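Local coordinates for protein cytosol aminopeptidase (Coxiella burnetii, PDB 3IJ3) that probably removes N-terminal amino acids from peptides as a metal-dependent, probably manganese-using, aminopeptidase of the M17 family, at residues Val248-Cys253 against Phe357-Gly362; Leu353-Ser358 against Ala446-Phe451; Cys253-Gly258 against Lys271-Gly276. All coordinates share one frame; numbering follows the deposited sequence.

In the fold
Reading from the N terminus, strand 244-252 opens interaction 1, and the chain then turns a corner at C253. Interaction 3 closes first, 253-258 meeting 271-276 just before helix 275-289; this short loop lies wholly within the longer one that interaction 1 closes when 357-362 comes back beside 248-253. Strand 353-359 serves twice: F357 and S358 belong to interactions 1 and 2, and 353-358 then waits for 446-451 to close the last loop. Interactions 1 and 2 thus make 353-359 the strand between 244-252 and 445-454 in the main sheet of the catalytic domain. Interaction 3 adds the metal-binding turn, joined to interaction 1 where D273 meets K250 and T359.

Interaction 1. Residues Val248-Cys253 against Phe357-Gly362; sequences VGKGVC and FSTLTG. With SO4 (sulfate ion), chain D.
K250 lays its side chain along the C-terminal end of strand 353-359. With CG anti to the backbone N (chi1 174°) and the rest extended, the stem passes S358, where CD comes 3.3 Å from OG, and brings NZ to the carbonyl of T359. NZ donates to T359 O at 3.2 Å, tilted 25° out of the carbonyl plane, and to O3 of a sulfate ion at 3.0 Å. The lysine crosses the side chain of T359 at about a right angle; T359 OG1 is engaged with D273, whose carboxylate also forms a salt bridge to NZ. A water bridges the two segments, donating to K250 O at 2.8 Å and to T359 OG1 at 2.7 Å. Parallel pairing of G249 with F357 sets the register: F357 N donates to V248 O at 2.9 Å, and K250 N to F357 O at 3.1 Å. The sulfate, probably from the crystallisation liquor, is also held by G335 and R336. K250 stands at the break in strand 244-252, beside the end of parallel strand 353-359, where alpha/beta folds commonly place active sites; with NZ about 3 Å from the ion, it is part of the lithium site of this M17 aminopeptidase.

Interaction 2. Residues Leu353-Ser358 against Ala446-Phe451; sequences LIIDFS and AHFDIF
I354 to S358 and A446 to I450 pair as parallel strands, their axes 4.7 Å apart at closest approach, with five backbone hydrogen bonds running from A446 N to I354 O at one end to I450 N to S358 O at the other. On one face D356 reaches across to H447. Its CG lies between the backbone N and the carbonyl carbon (chi1 80°), which swings the carboxylate to the edge of the imidazole, the two planes 48° apart. H447 ND1 donates to D356 OD1; the modelled length of 2.3 Å is very short and so doubtful. The other oxygen, OD2, accepts from W445 NE1, which with the histidine would limit the turning of this buried carboxylate. Further along this face S358 CB packs 3.8 Å from H447 CE1. The opposite face is apolar. F357 and F448 lie side by side and point the same way, rings nearly parallel (13°) but slid apart, with centroids 5.3 Å from each other; F357 CD1 touches F448 CB at 3.8 Å. I355 meets the edge of the F448 ring, CG2 standing 3.8 Å from CD2. At the strand end I450 CG1 packs 3.4 Å from S358 O. The pair lies inside the main sheet of the catalytic domain, with strand 244-252 beyond 353-359 and strand 374-377 beyond 445-454; helix 470-481 covers the phenylalanine face through L470 and V473, while L339 of helix 335-347 meets S358 on the other.

Interaction 3. Residues Cys253-Gly258 against Lys271-Gly276; sequences CFDSGG and KKDMGG. With LI (lithium ion), chain C.
C253, at the corner where the chain leaves strand 244-252, meets M274, the N-cap residue of helix 275-289. M274 CG sits between its backbone N and carbonyl carbon (chi1 44°) and lies against the cysteine backbone, 3.9 Å from C253 CA, while the bent end of the chain leads away. The cysteine CB points away from 271-276, though SG still packs near M274 CG; P186 and L189 of helix 186-200 also touch the side chain. F254 also sets out away from 271-276, but its ring returns, bringing CD1 to 3.7 Å from K271 N in an oblique approach. R313 of the second subunit packs against the same phenylalanine, so this part lies at a subunit interface. D255 then points inward, to the lithium ion. Its OD2 binds the metal at 2.3 Å and D273 OD2 does so at 1.9 Å; the two side chains meet at a slant, but their carboxylate planes lie only 12° apart. The shared cation accounts for the two OD2 atoms standing 3.3 Å from each other. A water at 1.9 Å from the lithium and E334 complete the ligands, in a carboxylate-rich metal site of the kind M17 aminopeptidases use, where manganese would be the expected ion. D273 OD1 does not bind the lithium; it is hydrogen-bonded to T359 OG1 and salt-bridged to K250 NZ. D255 OD1 is likewise kept off the metal: it takes N305 ND2 and accepts from G257 N at 2.9 Å, which meets it from above the carboxylate plane, 50° out. This Asx turn, together with N305, holds the carboxylate with OD2 directed at the metal. S256 makes an ST turn, its OG accepting from G258 N at 3.0 Å while also bonding to N305 O. G257, with positive phi, takes part in both overlapping turns, and its carbonyl receives the hydroxyl of T331.

Interaction 1. Residues Val248-Cys253 against Phe357-Gly362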
loop_
_atom_site.group_PDB
_atom_site.type_symbol
_atom_site.label_atom_id
_atom_site.label_comp_id
_atom_site.label_asym_id
_atom_site.label_seq_id
_atom_site.Cartn_x
_atom_site.Cartn_y
_atom_site.Cartn_z
ATOM N N VAL A 248 1.333 -20.613 -31.982
ATOM C CA VAL A 248 1.240 -20.936 -30.583
ATOM C C VAL A 248 0.492 -19.819 -29.861
ATOM O O VAL A 248 0.761 -18.636 -30.062
ATOM C CB VAL A 248 2.626 -21.123 -30.000
ATOM C CG1 VAL A 248 2.538 -21.466 -28.476
ATOM C CG2 VAL A 248 3.415 -22.205 -30.762
ATOM N N GLY A 249 -0.483 -20.177 -29.028
ATOM C CA GLY A 249 -1.232 -19.170 -28.298
ATOM C C GLY A 249 -1.461 -19.475 -26.820
ATOM O O GLY A 249 -1.839 -20.577 -26.460
ATOM N N LYS A 250 -1.231 -18.473 -25.979
ATOM C CA LYS A 250 -1.409 -18.595 -24.534
ATOM C C LYS A 250 -2.890 -18.672 -24.176
ATOM O O LYS A 250 -3.627 -17.697 -24.339
ATOM C CB LYS A 250 -0.739 -17.412 -23.838
ATOM C CG LYS A 250 -0.972 -17.322 -22.309
ATOM C CD LYS A 250 -0.406 -16.016 -21.769
ATOM C CE LYS A 250 -0.958 -15.675 -20.385
ATOM N NZ LYS A 250 -0.485 -14.305 -19.940
ATOM N N GLY A 251 -3.310 -19.829 -23.654
ATOM C CA GLY A 251 -4.691 -20.074 -23.284
ATOM C C GLY A 251 -4.938 -20.086 -21.790
ATOM O O GLY A 251 -5.499 -21.046 -21.270
ATOM N N VAL A 252 -4.556 -19.019 -21.090
ATOM C CA VAL A 252 -4.813 -18.956 -19.627
ATOM C C VAL A 252 -6.240 -18.422 -19.497
ATOM O O VAL A 252 -6.490 -17.212 -19.564
ATOM C CB VAL A 252 -3.772 -18.104 -18.906
ATOM C CG1 VAL A 252 -4.087 -17.966 -17.420
ATOM C CG2 VAL A 252 -2.398 -18.745 -19.074
ATOM N N CYS A 253 -7.180 -19.346 -19.328
ATOM C CA CYS A 253 -8.617 -19.029 -19.303
ATOM C C CYS A 253 -9.026 -18.068 -18.201
ATOM O O CYS A 253 -9.967 -17.270 -18.374
ATOM C CB CYS A 253 -9.429 -20.312 -19.319
ATOM S SG CYS A 253 -9.176 -21.201 -20.927
ATOM N N PHE A 357 1.427 -15.829 -29.756
ATOM C CA PHE A 357 0.606 -14.700 -29.313
ATOM C C PHE A 357 0.372 -14.896 -27.834
ATOM O O PHE A 357 -0.065 -15.977 -27.404
ATOM C CB PHE A 357 -0.737 -14.670 -30.016
ATOM C CG PHE A 357 -0.652 -14.392 -31.489
ATOM C CD1 PHE A 357 -0.659 -13.087 -31.954
ATOM C CD2 PHE A 357 -0.586 -15.423 -32.388
ATOM C CE1 PHE A 357 -0.606 -12.819 -33.309
ATOM C CE2 PHE A 357 -0.501 -15.168 -33.766
ATOM C CZ PHE A 357 -0.521 -13.871 -34.217
ATOM N N SER A 358 0.672 -13.868 -27.071
ATOM C CA SER A 358 0.524 -13.912 -25.638
ATOM C C SER A 358 -0.022 -12.594 -25.133
ATOM O O SER A 358 0.286 -11.559 -25.657
ATOM C CB SER A 358 1.886 -14.191 -25.018
ATOM O OG SER A 358 1.773 -14.399 -23.636
ATOM N N THR A 359 -0.889 -12.646 -24.134
ATOM C CA THR A 359 -1.429 -11.421 -23.550
ATOM C C THR A 359 -0.552 -10.900 -22.427
ATOM O O THR A 359 0.035 -11.656 -21.611
ATOM C CB THR A 359 -2.844 -11.596 -23.018
ATOM O OG1 THR A 359 -2.920 -12.823 -22.268
ATOM C CG2 THR A 359 -3.845 -11.624 -24.165
ATOM N N LEU A 360 -0.474 -9.571 -22.385
ATOM C CA LEU A 360 0.270 -8.848 -21.364
ATOM C C LEU A 360 -0.514 -8.776 -20.079
ATOM O O LEU A 360 -1.737 -8.599 -20.132
ATOM C CB LEU A 360 0.450 -7.388 -21.803
ATOM C CG LEU A 360 1.426 -7.148 -22.922
ATOM C CD1 LEU A 360 1.292 -5.817 -23.579
ATOM C CD2 LEU A 360 2.838 -7.366 -22.329
ATOM N N THR A 361 0.169 -8.884 -18.940
ATOM C CA THR A 361 -0.492 -8.691 -17.616
ATOM C C THR A 361 0.383 -7.768 -16.740
ATOM O O THR A 361 1.621 -7.926 -16.701
ATOM C CB THR A 361 -0.758 -10.014 -16.886
ATOM O OG1 THR A 361 0.494 -10.682 -16.625
ATOM C CG2 THR A 361 -1.687 -10.918 -17.755
ATOM N N GLY A 362 -0.277 -6.817 -16.060
ATOM C CA GLY A 362 0.384 -5.822 -15.198
ATOM C C GLY A 362 0.529 -4.460 -15.887
ATOM O O GLY A 362 1.155 -4.366 -16.951
HETATM S S SO4 D . 3.171 -14.128 -18.546
HETATM O O1 SO4 D . 2.183 -14.573 -17.571
HETATM O O2 SO4 D . 4.301 -15.063 -18.437
HETATM O O3 SO4 D . 2.516 -14.146 -19.841
HETATM O O4 SO4 D . 3.635 -12.763 -18.225
HETATM O O HOH W 1 -3.009 -14.947 -23.971
#

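Interaction 2. Residues Leu353-Ser358 against Ala446-Phe451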
loop_
_atom_site.group_PDB
_atom_site.type_symbol
_atom_site.label_atom_id
_atom_site.label_comp_id
_atom_site.label_asym_id
_atom_site.label_seq_id
_atom_site.Cartn_x
_atom_site.Cartn_y
_atom_site.Cartn_z
ATOM N N LEU A 353 8.550 -21.509 -39.751
ATOM C CA LEU A 353 8.192 -20.335 -38.962
ATOM C C LEU A 353 7.352 -20.710 -37.754
ATOM O O LEU A 353 6.514 -21.613 -37.843
ATOM C CB LEU A 353 7.329 -19.383 -39.830
ATOM C CG LEU A 353 6.744 -18.144 -39.145
ATOM C CD1 LEU A 353 7.862 -17.177 -38.759
ATOM C CD2 LEU A 353 5.738 -17.495 -40.116
ATOM N N ILE A 354 7.617 -20.049 -36.636
ATOM C CA ILE A 354 6.803 -20.180 -35.426
ATOM C C ILE A 354 6.339 -18.775 -35.057
ATOM O O ILE A 354 7.158 -17.848 -35.032
ATOM C CB ILE A 354 7.563 -20.752 -34.210
ATOM C CG1 ILE A 354 8.145 -22.126 -34.538
ATOM C CG2 ILE A 354 6.606 -20.795 -32.951
ATOM C CD1 ILE A 354 9.071 -22.710 -33.424
ATOM N N ILE A 355 5.044 -18.601 -34.785
ATOM C CA ILE A 355 4.534 -17.312 -34.320
ATOM C C ILE A 355 3.725 -17.578 -33.077
ATOM O O ILE A 355 2.824 -18.450 -33.074
ATOM C CB ILE A 355 3.625 -16.597 -35.324
ATOM C CG1 ILE A 355 4.364 -16.297 -36.629
ATOM C CG2 ILE A 355 3.087 -15.268 -34.699
ATOM C CD1 ILE A 355 3.491 -15.680 -37.673
ATOM N N ASP A 356 4.060 -16.890 -31.990
ATOM C CA ASP A 356 3.271 -17.001 -30.757
ATOM C C ASP A 356 2.578 -15.685 -30.405
ATOM O O ASP A 356 3.037 -14.591 -30.758
ATOM C CB ASP A 356 4.044 -17.601 -29.578
ATOM C CG ASP A 356 4.941 -16.644 -28.879
ATOM O OD1 ASP A 356 4.409 -15.725 -28.193
ATOM O OD2 ASP A 356 6.183 -16.872 -28.903
ATOM N N PHE A 357 1.427 -15.829 -29.756
ATOM C CA PHE A 357 0.606 -14.700 -29.313
ATOM C C PHE A 357 0.372 -14.896 -27.834
ATOM O O PHE A 357 -0.065 -15.977 -27.404
ATOM C CB PHE A 357 -0.737 -14.670 -30.016
ATOM C CG PHE A 357 -0.652 -14.392 -31.489
ATOM C CD1 PHE A 357 -0.659 -13.087 -31.954
ATOM C CD2 PHE A 357 -0.586 -15.423 -32.388
ATOM C CE1 PHE A 357 -0.606 -12.819 -33.309
ATOM C CE2 PHE A 357 -0.501 -15.168 -33.766
ATOM C CZ PHE A 357 -0.521 -13.871 -34.217
ATOM N N SER A 358 0.672 -13.868 -27.071
ATOM C CA SER A 358 0.524 -13.912 -25.638
ATOM C C SER A 358 -0.022 -12.594 -25.133
ATOM O O SER A 358 0.286 -11.559 -25.657
ATOM C CB SER A 358 1.886 -14.191 -25.018
ATOM O OG SER A 358 1.773 -14.399 -23.636
ATOM N N ALA A 446 8.619 -15.398 -34.177
ATOM C CA ALA A 446 8.082 -14.104 -33.811
ATOM C C ALA A 446 7.149 -14.323 -32.616
ATOM O O ALA A 446 6.372 -15.291 -32.592
ATOM C CB ALA A 446 7.292 -13.441 -34.985
ATOM N N HIS A 447 7.270 -13.449 -31.630
ATOM C CA HIS A 447 6.449 -13.473 -30.416
ATOM C C HIS A 447 5.744 -12.137 -30.304
ATOM O O HIS A 447 6.389 -11.076 -30.324
ATOM C CB HIS A 447 7.350 -13.713 -29.208
ATOM C CG HIS A 447 6.748 -13.326 -27.894
ATOM N ND1 HIS A 447 5.762 -14.061 -27.273
ATOM C CD2 HIS A 447 7.058 -12.319 -27.042
ATOM C CE1 HIS A 447 5.436 -13.476 -26.137
ATOM N NE2 HIS A 447 6.227 -12.437 -25.957
ATOM N N PHE A 448 4.422 -12.199 -30.160
ATOM C CA PHE A 448 3.601 -11.037 -30.023
ATOM C C PHE A 448 3.022 -10.934 -28.614
ATOM O O PHE A 448 2.400 -11.909 -28.109
ATOM C CB PHE A 448 2.414 -11.055 -30.999
ATOM C CG PHE A 448 2.789 -10.755 -32.399
ATOM C CD1 PHE A 448 2.805 -9.449 -32.850
ATOM C CD2 PHE A 448 3.132 -11.763 -33.274
ATOM C CE1 PHE A 448 3.165 -9.168 -34.160
ATOM C CE2 PHE A 448 3.487 -11.477 -34.595
ATOM C CZ PHE A 448 3.505 -10.193 -35.023
ATOM N N ASP A 449 3.261 -9.798 -27.970
ATOM C CA ASP A 449 2.659 -9.489 -26.666
ATOM C C ASP A 449 1.539 -8.525 -27.014
ATOM O O ASP A 449 1.777 -7.445 -27.598
ATOM C CB ASP A 449 3.636 -8.845 -25.701
ATOM C CG ASP A 449 4.633 -9.821 -25.155
ATOM O OD1 ASP A 449 4.257 -10.989 -24.980
ATOM O OD2 ASP A 449 5.793 -9.409 -24.887
ATOM N N ILE A 450 0.318 -8.917 -26.686
ATOM C CA ILE A 450 -0.861 -8.104 -27.019
ATOM C C ILE A 450 -1.764 -7.849 -25.806
ATOM O O ILE A 450 -1.758 -8.636 -24.852
ATOM C CB ILE A 450 -1.699 -8.834 -28.109
ATOM C CG1 ILE A 450 -2.176 -10.196 -27.590
ATOM C CG2 ILE A 450 -0.908 -9.016 -29.407
ATOM C CD1 ILE A 450 -3.128 -10.937 -28.546
ATOM N N PHE A 451 -2.527 -6.766 -25.848
ATOM C CA PHE A 451 -3.440 -6.466 -24.735
ATOM C C PHE A 451 -4.824 -7.146 -24.968
ATOM O O PHE A 451 -5.492 -7.548 -24.016
ATOM C CB PHE A 451 -3.516 -4.958 -24.554
ATOM C CG PHE A 451 -4.316 -4.527 -23.366
ATOM C CD1 PHE A 451 -3.876 -4.787 -22.095
ATOM C CD2 PHE A 451 -5.477 -3.808 -23.524
ATOM C CE1 PHE A 451 -4.611 -4.391 -20.992
ATOM C CE2 PHE A 451 -6.194 -3.396 -22.412
ATOM C CZ PHE A 451 -5.756 -3.693 -21.164
#

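Interaction 3. Residues Cys253-Gly258 against Lys271-Gly276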
loop_
_atom_site.group_PDB
_atom_site.type_symbol
_atom_site.label_atom_id
_atom_site.label_comp_id
_atom_site.label_asym_id
_atom_site.label_seq_id
_atom_site.Cartn_x
_atom_site.Cartn_y
_atom_site.Cartn_z
ATOM N N CYS A 253 -7.180 -19.346 -19.328
ATOM C CA CYS A 253 -8.617 -19.029 -19.303
ATOM C C CYS A 253 -9.026 -18.068 -18.201
ATOM O O CYS A 253 -9.967 -17.270 -18.374
ATOM C CB CYS A 253 -9.429 -20.312 -19.319
ATOM S SG CYS A 253 -9.176 -21.201 -20.927
ATOM N N PHE A 254 -8.333 -18.157 -17.074
ATOM C CA PHE A 254 -8.468 -17.178 -16.003
ATOM C C PHE A 254 -7.153 -17.145 -15.247
ATOM O O PHE A 254 -6.532 -18.184 -15.009
ATOM C CB PHE A 254 -9.621 -17.427 -15.029
ATOM C CG PHE A 254 -9.841 -16.275 -14.120
ATOM C CD1 PHE A 254 -10.438 -15.111 -14.608
ATOM C CD2 PHE A 254 -9.401 -16.297 -12.798
ATOM C CE1 PHE A 254 -10.600 -13.995 -13.799
ATOM C CE2 PHE A 254 -9.577 -15.182 -11.985
ATOM C CZ PHE A 254 -10.154 -14.032 -12.485
ATOM N N ASP A 255 -6.694 -15.933 -14.945
ATOM C CA ASP A 255 -5.470 -15.758 -14.196
ATOM C C ASP A 255 -5.722 -15.011 -12.876
ATOM O O ASP A 255 -5.971 -13.808 -12.860
ATOM C CB ASP A 255 -4.442 -15.027 -15.055
ATOM C CG ASP A 255 -3.045 -15.001 -14.432
ATOM O OD1 ASP A 255 -2.823 -15.661 -13.397
ATOM O OD2 ASP A 255 -2.197 -14.281 -15.016
ATOM N N SER A 256 -5.698 -15.740 -11.761
ATOM C CA SER A 256 -5.826 -15.131 -10.453
ATOM C C SER A 256 -4.482 -14.596 -9.980
ATOM O O SER A 256 -4.410 -13.867 -8.983
ATOM C CB SER A 256 -6.266 -16.169 -9.434
ATOM O OG SER A 256 -5.250 -17.175 -9.282
ATOM N N GLY A 257 -3.423 -15.014 -10.668
ATOM C CA GLY A 257 -2.065 -14.732 -10.275
ATOM C C GLY A 257 -1.446 -15.899 -9.536
ATOM O O GLY A 257 -0.216 -16.000 -9.440
ATOM N N GLY A 258 -2.289 -16.825 -9.050
ATOM C CA GLY A 258 -1.796 -17.944 -8.250
ATOM C C GLY A 258 -1.476 -17.428 -6.847
ATOM O O GLY A 258 -2.015 -16.396 -6.408
ATOM N N LYS A 271 -10.350 -12.759 -17.520
ATOM C CA LYS A 271 -10.985 -13.699 -18.459
ATOM C C LYS A 271 -10.273 -13.529 -19.822
ATOM O O LYS A 271 -10.338 -14.410 -20.678
ATOM C CB LYS A 271 -12.488 -13.426 -18.610
ATOM C CG LYS A 271 -12.858 -12.117 -19.299
ATOM C CD LYS A 271 -14.368 -11.924 -19.329
ATOM C CE LYS A 271 -14.735 -10.664 -20.077
ATOM N NZ LYS A 271 -16.211 -10.402 -20.250
ATOM N N LYS A 272 -9.580 -12.396 -20.037
ATOM C CA LYS A 272 -8.914 -12.157 -21.331
ATOM C C LYS A 272 -7.542 -12.741 -21.436
ATOM O O LYS A 272 -6.904 -12.597 -22.493
ATOM C CB LYS A 272 -8.813 -10.647 -21.663
ATOM C CG LYS A 272 -7.654 -9.888 -20.991
ATOM C CD LYS A 272 -7.676 -8.427 -21.399
ATOM C CE LYS A 272 -6.606 -7.592 -20.700
ATOM N NZ LYS A 272 -5.234 -8.027 -21.108
ATOM N N ASP A 273 -7.060 -13.421 -20.397
ATOM C CA ASP A 273 -5.690 -13.949 -20.463
ATOM C C ASP A 273 -5.512 -15.165 -21.401
ATOM O O ASP A 273 -4.421 -15.761 -21.488
ATOM C CB ASP A 273 -5.106 -14.184 -19.074
ATOM C CG ASP A 273 -3.619 -13.837 -19.010
ATOM O OD1 ASP A 273 -3.178 -12.925 -19.756
ATOM O OD2 ASP A 273 -2.896 -14.464 -18.231
ATOM N N MET A 274 -6.587 -15.522 -22.083
ATOM C CA MET A 274 -6.559 -16.525 -23.148
ATOM C C MET A 274 -6.648 -15.843 -24.527
ATOM O O MET A 274 -6.865 -16.499 -25.552
ATOM C CB MET A 274 -7.661 -17.587 -23.002
ATOM C CG MET A 274 -9.024 -17.130 -22.647
ATOM S SD MET A 274 -9.754 -15.866 -23.695
ATOM C CE MET A 274 -10.040 -16.835 -25.181
ATOM N N GLY A 275 -6.444 -14.527 -24.558
ATOM C CA GLY A 275 -6.498 -13.760 -25.810
ATOM C C GLY A 275 -5.480 -14.218 -26.835
ATOM O O GLY A 275 -5.751 -14.215 -28.019
ATOM N N GLY A 276 -4.330 -14.691 -26.385
ATOM C CA GLY A 276 -3.317 -15.169 -27.317
ATOM C C GLY A 276 -3.797 -16.415 -28.037
ATOM O O GLY A 276 -3.571 -16.587 -29.244
HETATM LI LI LI C . -1.370 -14.590 -17.109
HETATM O O HOH W 2 0.046 -13.410 -16.581
#